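Local coordinates for uncharacterized conserved protein (Thermotoga maritima, PDB 2ZBV) that binds adenosine between subunits and probably acts on S-adenosyl-L-methionine as a SAM hydrolase or SAM-dependent halogenase, at residues M1-H13 against D56-D68. Residues are numbered along the deposited sequence; the frame is centred on the assembly and turned at random.
With ADN (adenosine), chain D.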
loop_
_atom_site.group_PDB
_atom_site.type_symbol
_atom_site.label_atom_id
_atom_site.label_comp_id
_atom_site.label_asym_id
_atom_site.label_seq_id
_atom_site.Cartn_x
_atom_site.Cartn_y
_atom_site.Cartn_z
HETATM N N MSE A 1 0.978 -15.519 13.511
HETATM C CA MSE A 1 0.645 -14.406 12.580
HETATM C C MSE A 1 0.017 -14.923 11.283
HETATM O O MSE A 1 0.129 -16.100 10.954
HETATM C CB MSE A 1 1.908 -13.581 12.268
HETATM C CG MSE A 1 3.116 -14.384 11.763
HETATM SE SE MSE A 1 4.804 -13.351 11.557
HETATM C CE MSE A 1 5.371 -13.333 13.415
ATOM N N ILE A 2 -0.659 -14.032 10.566
ATOM C CA ILE A 2 -1.287 -14.368 9.297
ATOM C C ILE A 2 -0.584 -13.626 8.150
ATOM O O ILE A 2 -0.474 -12.404 8.188
ATOM C CB ILE A 2 -2.792 -13.972 9.308
ATOM C CG1 ILE A 2 -3.580 -14.943 10.189
ATOM C CG2 ILE A 2 -3.357 -13.976 7.898
ATOM C CD1 ILE A 2 -5.030 -14.516 10.410
ATOM N N GLY A 3 -0.098 -14.371 7.153
ATOM C CA GLY A 3 0.560 -13.769 5.995
ATOM C C GLY A 3 -0.514 -13.630 4.928
ATOM O O GLY A 3 -1.098 -14.628 4.519
ATOM N N PHE A 4 -0.746 -12.410 4.452
ATOM C CA PHE A 4 -1.828 -12.117 3.502
ATOM C C PHE A 4 -1.331 -11.821 2.077
ATOM O O PHE A 4 -0.560 -10.881 1.864
ATOM C CB PHE A 4 -2.604 -10.923 4.085
ATOM C CG PHE A 4 -4.032 -10.775 3.599
ATOM C CD1 PHE A 4 -4.626 -11.714 2.757
ATOM C CD2 PHE A 4 -4.778 -9.659 3.997
ATOM C CE1 PHE A 4 -5.951 -11.543 2.312
ATOM C CE2 PHE A 4 -6.100 -9.472 3.561
ATOM C CZ PHE A 4 -6.685 -10.423 2.713
ATOM N N LEU A 5 -1.788 -12.618 1.108
ATOM C CA LEU A 5 -1.385 -12.465 -0.299
ATOM C C LEU A 5 -2.600 -12.547 -1.248
ATOM O O LEU A 5 -3.357 -13.517 -1.204
ATOM C CB LEU A 5 -0.369 -13.563 -0.645
ATOM C CG LEU A 5 0.188 -13.757 -2.062
ATOM C CD1 LEU A 5 0.825 -12.477 -2.566
ATOM C CD2 LEU A 5 1.242 -14.872 -2.031
ATOM N N THR A 6 -2.782 -11.534 -2.100
ATOM C CA THR A 6 -3.904 -11.509 -3.053
ATOM C C THR A 6 -3.576 -10.696 -4.313
ATOM O O THR A 6 -2.492 -10.126 -4.441
ATOM C CB THR A 6 -5.176 -10.838 -2.461
ATOM O OG1 THR A 6 -5.016 -9.413 -2.495
ATOM C CG2 THR A 6 -5.431 -11.280 -1.005
ATOM N N ASP A 7 -4.546 -10.639 -5.225
ATOM C CA ASP A 7 -4.436 -9.867 -6.458
ATOM C C ASP A 7 -5.532 -8.797 -6.409
ATOM O O ASP A 7 -5.941 -8.272 -7.439
ATOM C CB ASP A 7 -4.636 -10.779 -7.686
ATOM C CG ASP A 7 -6.026 -11.430 -7.728
ATOM O OD1 ASP A 7 -6.677 -11.529 -6.668
ATOM O OD2 ASP A 7 -6.462 -11.860 -8.819
ATOM N N TRP A 8 -5.992 -8.468 -5.201
ATOM C CA TRP A 8 -7.074 -7.497 -5.037
ATOM C C TRP A 8 -6.696 -6.030 -5.215
ATOM O O TRP A 8 -7.546 -5.217 -5.564
ATOM C CB TRP A 8 -7.745 -7.655 -3.668
ATOM C CG TRP A 8 -8.239 -9.043 -3.350
ATOM C CD1 TRP A 8 -8.254 -10.131 -4.179
ATOM C CD2 TRP A 8 -8.682 -9.508 -2.073
ATOM N NE1 TRP A 8 -8.665 -11.247 -3.490
ATOM C CE2 TRP A 8 -8.935 -10.893 -2.194
ATOM C CE3 TRP A 8 -8.885 -8.887 -0.832
ATOM C CZ2 TRP A 8 -9.379 -11.674 -1.117
ATOM C CZ3 TRP A 8 -9.327 -9.665 0.244
ATOM C CH2 TRP A 8 -9.567 -11.044 0.090
ATOM N N GLY A 9 -5.436 -5.696 -4.977
ATOM C CA GLY A 9 -4.995 -4.314 -5.108
ATOM C C GLY A 9 -5.280 -3.541 -3.827
ATOM O O GLY A 9 -6.195 -3.884 -3.093
ATOM N N LEU A 10 -4.502 -2.500 -3.554
ATOM C CA LEU A 10 -4.699 -1.697 -2.348
ATOM C C LEU A 10 -5.622 -0.514 -2.613
ATOM O O LEU A 10 -6.008 0.211 -1.692
ATOM C CB LEU A 10 -3.353 -1.196 -1.812
ATOM C CG LEU A 10 -2.469 -2.235 -1.110
ATOM C CD1 LEU A 10 -1.152 -1.593 -0.695
ATOM C CD2 LEU A 10 -3.191 -2.797 0.109
ATOM N N LYS A 11 -5.979 -0.325 -3.874
ATOM C CA LYS A 11 -6.861 0.766 -4.259
ATOM C C LYS A 11 -8.315 0.497 -3.859
ATOM O O LYS A 11 -9.032 1.408 -3.439
ATOM C CB LYS A 11 -6.760 1.011 -5.770
ATOM C CG LYS A 11 -7.723 2.062 -6.289
ATOM C CD LYS A 11 -7.408 2.462 -7.721
ATOM C CE LYS A 11 -8.475 3.414 -8.258
ATOM N NZ LYS A 11 -8.689 4.588 -7.356
ATOM N N SER A 12 -8.754 -0.751 -3.984
ATOM C CA SER A 12 -10.124 -1.098 -3.611
ATOM C C SER A 12 -10.223 -1.315 -2.102
ATOM O O SER A 12 -9.207 -1.394 -1.407
ATOM C CB SER A 12 -10.573 -2.370 -4.340
ATOM O OG SER A 12 -10.623 -2.160 -5.742
ATOM N N HIS A 13 -11.451 -1.418 -1.605
ATOM C CA HIS A 13 -11.703 -1.632 -0.183
ATOM C C HIS A 13 -11.740 -3.118 0.183
ATOM O O HIS A 13 -11.969 -3.474 1.342
ATOM C CB HIS A 13 -13.038 -0.989 0.214
ATOM C CG HIS A 13 -14.227 -1.603 -0.460
ATOM N ND1 HIS A 13 -14.651 -1.222 -1.715
ATOM C CD2 HIS A 13 -15.054 -2.601 -0.070
ATOM C CE1 HIS A 13 -15.689 -1.960 -2.070
ATOM N NE2 HIS A 13 -15.953 -2.805 -1.090
ATOM N N ASP A 56 10.584 -16.539 5.074
ATOM C CA ASP A 56 10.909 -15.651 6.186
ATOM C C ASP A 56 9.867 -15.604 7.312
ATOM O O ASP A 56 10.034 -14.878 8.288
ATOM C CB ASP A 56 11.209 -14.249 5.646
ATOM C CG ASP A 56 12.507 -14.211 4.831
ATOM O OD1 ASP A 56 13.541 -14.634 5.377
ATOM O OD2 ASP A 56 12.498 -13.770 3.657
ATOM N N PHE A 57 8.791 -16.371 7.167
ATOM C CA PHE A 57 7.754 -16.441 8.200
ATOM C C PHE A 57 8.070 -17.671 9.051
ATOM O O PHE A 57 8.597 -18.661 8.552
ATOM C CB PHE A 57 6.362 -16.574 7.572
ATOM C CG PHE A 57 5.776 -15.267 7.107
ATOM C CD1 PHE A 57 4.817 -14.612 7.872
ATOM C CD2 PHE A 57 6.184 -14.691 5.907
ATOM C CE1 PHE A 57 4.265 -13.401 7.453
ATOM C CE2 PHE A 57 5.641 -13.477 5.473
ATOM C CZ PHE A 57 4.677 -12.828 6.248
ATOM N N PRO A 58 7.752 -17.624 10.353
ATOM C CA PRO A 58 8.028 -18.757 11.239
ATOM C C PRO A 58 7.061 -19.926 11.100
ATOM O O PRO A 58 6.017 -19.815 10.453
ATOM C CB PRO A 58 7.957 -18.121 12.622
ATOM C CG PRO A 58 6.824 -17.145 12.456
ATOM C CD PRO A 58 7.152 -16.503 11.102
ATOM N N PRO A 59 7.415 -21.082 11.689
ATOM C CA PRO A 59 6.514 -22.236 11.600
ATOM C C PRO A 59 5.228 -21.847 12.319
ATOM O O PRO A 59 5.254 -20.978 13.186
ATOM C CB PRO A 59 7.286 -23.338 12.330
ATOM C CG PRO A 59 8.123 -22.575 13.310
ATOM C CD PRO A 59 8.614 -21.410 12.476
ATOM N N SER A 60 4.117 -22.476 11.941
ATOM C CA SER A 60 2.799 -22.208 12.523
ATOM C C SER A 60 2.103 -20.988 11.934
ATOM O O SER A 60 0.990 -20.653 12.331
ATOM C CB SER A 60 2.887 -22.049 14.044
ATOM O OG SER A 60 3.166 -23.296 14.661
ATOM N N THR A 61 2.764 -20.319 10.995
ATOM C CA THR A 61 2.179 -19.157 10.348
ATOM C C THR A 61 1.044 -19.667 9.473
ATOM O O THR A 61 1.156 -20.729 8.869
ATOM C CB THR A 61 3.192 -18.440 9.419
ATOM O OG1 THR A 61 4.305 -17.961 10.185
ATOM C CG2 THR A 61 2.524 -17.270 8.710
ATOM N N VAL A 62 -0.050 -18.913 9.430
ATOM C CA VAL A 62 -1.195 -19.254 8.595
ATOM C C VAL A 62 -1.197 -18.257 7.433
ATOM O O VAL A 62 -1.219 -17.053 7.649
ATOM C CB VAL A 62 -2.532 -19.115 9.360
ATOM C CG1 VAL A 62 -3.695 -19.316 8.398
ATOM C CG2 VAL A 62 -2.609 -20.150 10.492
ATOM N N PHE A 63 -1.163 -18.764 6.207
ATOM C CA PHE A 63 -1.155 -17.909 5.028
ATOM C C PHE A 63 -2.527 -17.839 4.361
ATOM O O PHE A 63 -3.138 -18.863 4.060
ATOM C CB PHE A 63 -0.124 -18.420 4.019
ATOM C CG PHE A 63 1.304 -18.284 4.485
ATOM C CD1 PHE A 63 2.022 -17.115 4.244
ATOM C CD2 PHE A 63 1.930 -19.328 5.166
ATOM C CE1 PHE A 63 3.353 -16.982 4.673
ATOM C CE2 PHE A 63 3.263 -19.208 5.602
ATOM C CZ PHE A 63 3.971 -18.026 5.350
ATOM N N LEU A 64 -3.008 -16.623 4.147
ATOM C CA LEU A 64 -4.294 -16.403 3.490
ATOM C C LEU A 64 -3.939 -16.008 2.063
ATOM O O LEU A 64 -3.495 -14.892 1.822
ATOM C CB LEU A 64 -5.043 -15.279 4.194
ATOM C CG LEU A 64 -6.367 -14.792 3.597
ATOM C CD1 LEU A 64 -7.339 -15.947 3.384
ATOM C CD2 LEU A 64 -6.946 -13.767 4.561
ATOM N N VAL A 65 -4.112 -16.939 1.128
ATOM C CA VAL A 65 -3.736 -16.703 -0.258
ATOM C C VAL A 65 -4.949 -16.727 -1.174
ATOM O O VAL A 65 -5.519 -17.784 -1.433
ATOM C CB VAL A 65 -2.728 -17.774 -0.726
ATOM C CG1 VAL A 65 -2.152 -17.401 -2.094
ATOM C CG2 VAL A 65 -1.628 -17.926 0.319
ATOM N N VAL A 66 -5.325 -15.558 -1.677
ATOM C CA VAL A 66 -6.492 -15.469 -2.530
ATOM C C VAL A 66 -6.306 -14.780 -3.881
ATOM O O VAL A 66 -6.439 -13.559 -4.005
ATOM C CB VAL A 66 -7.671 -14.780 -1.784
ATOM C CG1 VAL A 66 -8.947 -14.886 -2.613
ATOM C CG2 VAL A 66 -7.885 -15.432 -0.420
ATOM N N VAL A 67 -5.979 -15.594 -4.878
ATOM C CA VAL A 67 -5.851 -15.187 -6.284
ATOM C C VAL A 67 -6.788 -16.283 -6.767
ATOM O O VAL A 67 -6.384 -17.429 -6.991
ATOM C CB VAL A 67 -4.432 -15.384 -6.820
ATOM C CG1 VAL A 67 -4.367 -14.949 -8.285
ATOM C CG2 VAL A 67 -3.454 -14.565 -5.986
ATOM N N ASP A 68 -8.053 -15.916 -6.913
ATOM C CA ASP A 68 -9.095 -16.888 -7.194
ATOM C C ASP A 68 -10.054 -16.560 -8.344
ATOM O O ASP A 68 -11.214 -16.235 -8.119
ATOM C CB ASP A 68 -9.835 -17.043 -5.855
ATOM C CG ASP A 68 -10.835 -18.159 -5.836
ATOM O OD1 ASP A 68 -10.743 -19.087 -6.667
ATOM O OD2 ASP A 68 -11.706 -18.100 -4.941
HETATM O "O5'" ADN D . -13.081 -13.265 -4.832
HETATM C "C5'" ADN D . -11.834 -12.614 -5.099
HETATM C "C4'" ADN D . -11.282 -13.103 -6.436
HETATM O "O4'" ADN D . -12.166 -12.773 -7.550
HETATM C "C3'" ADN D . -9.914 -12.473 -6.790
HETATM O "O3'" ADN D . -8.844 -13.272 -6.290
HETATM C "C2'" ADN D . -9.961 -12.386 -8.331
HETATM O "O2'" ADN D . -8.930 -13.169 -8.935
HETATM C "C1'" ADN D . -11.348 -12.881 -8.734
HETATM N N9 ADN D . -11.888 -12.041 -9.816
HETATM C C8 ADN D . -12.262 -10.717 -9.711
HETATM N N7 ADN D . -12.690 -10.274 -10.853
HETATM C C5 ADN D . -12.623 -11.267 -11.767
HETATM C C6 ADN D . -12.941 -11.380 -13.150
HETATM N N6 ADN D . -13.449 -10.292 -13.849
HETATM N N1 ADN D . -12.737 -12.567 -13.762
HETATM C C2 ADN D . -12.246 -13.636 -13.102
HETATM N N3 ADN D . -11.936 -13.570 -11.803
HETATM C C4 ADN D . -12.106 -12.423 -11.109
#
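Leu64 lies beside Phe4 and points the same way: with CG anti to the backbone N in both residues (chi1 -157° for Phe4, 175° for Leu64), Leu64 CD2 comes over one face of the ring, 3.3 Å from Phe4 CE1, while Leu64 O meets the ring edge in plane. On the sheet face that Gly3 shares with Phe63, a CB on Gly3 would come 2.8 Å from Phe63 CD1, a clash, so the missing side chain makes room for that ring. Selenomethionine Met1 reaches Phe57 obliquely, SE lying 5.0 Å from the ring centroid and 61° off its normal, a Met-aromatic contact. Between these side chains, strands 2-6 and 62-66 pair in parallel as neighbours in the mixed sheet of the N-terminal domain, with five backbone hydrogen bonds from Val62 N to Met1 O through to Val66 N to Leu5 O. Residues just past the strand ends supply part of the adenosine site, which Asn182, Val242 and Leu244 of the second subunit help complete. Asp7 OD1 accepts from O3' and OD2 from O2' of the adenosine (each 2.8 Å), and Asp68 N donates to O3'. Trp8 presents its edge to O3' and to Val66 CG1, which is 3.6 Å from CZ2; Thr6 CG2 lies over its ring centre. Cutting Trp8 back to alanine is likely to leave Val66 CG1 and Thr6 CG2 without their aromatic partner and to open a gap beside O3'. Trp8 N bonds Thr6 OG1 at 3.0 Å, an ST turn, and His36 also bonds that hydroxyl.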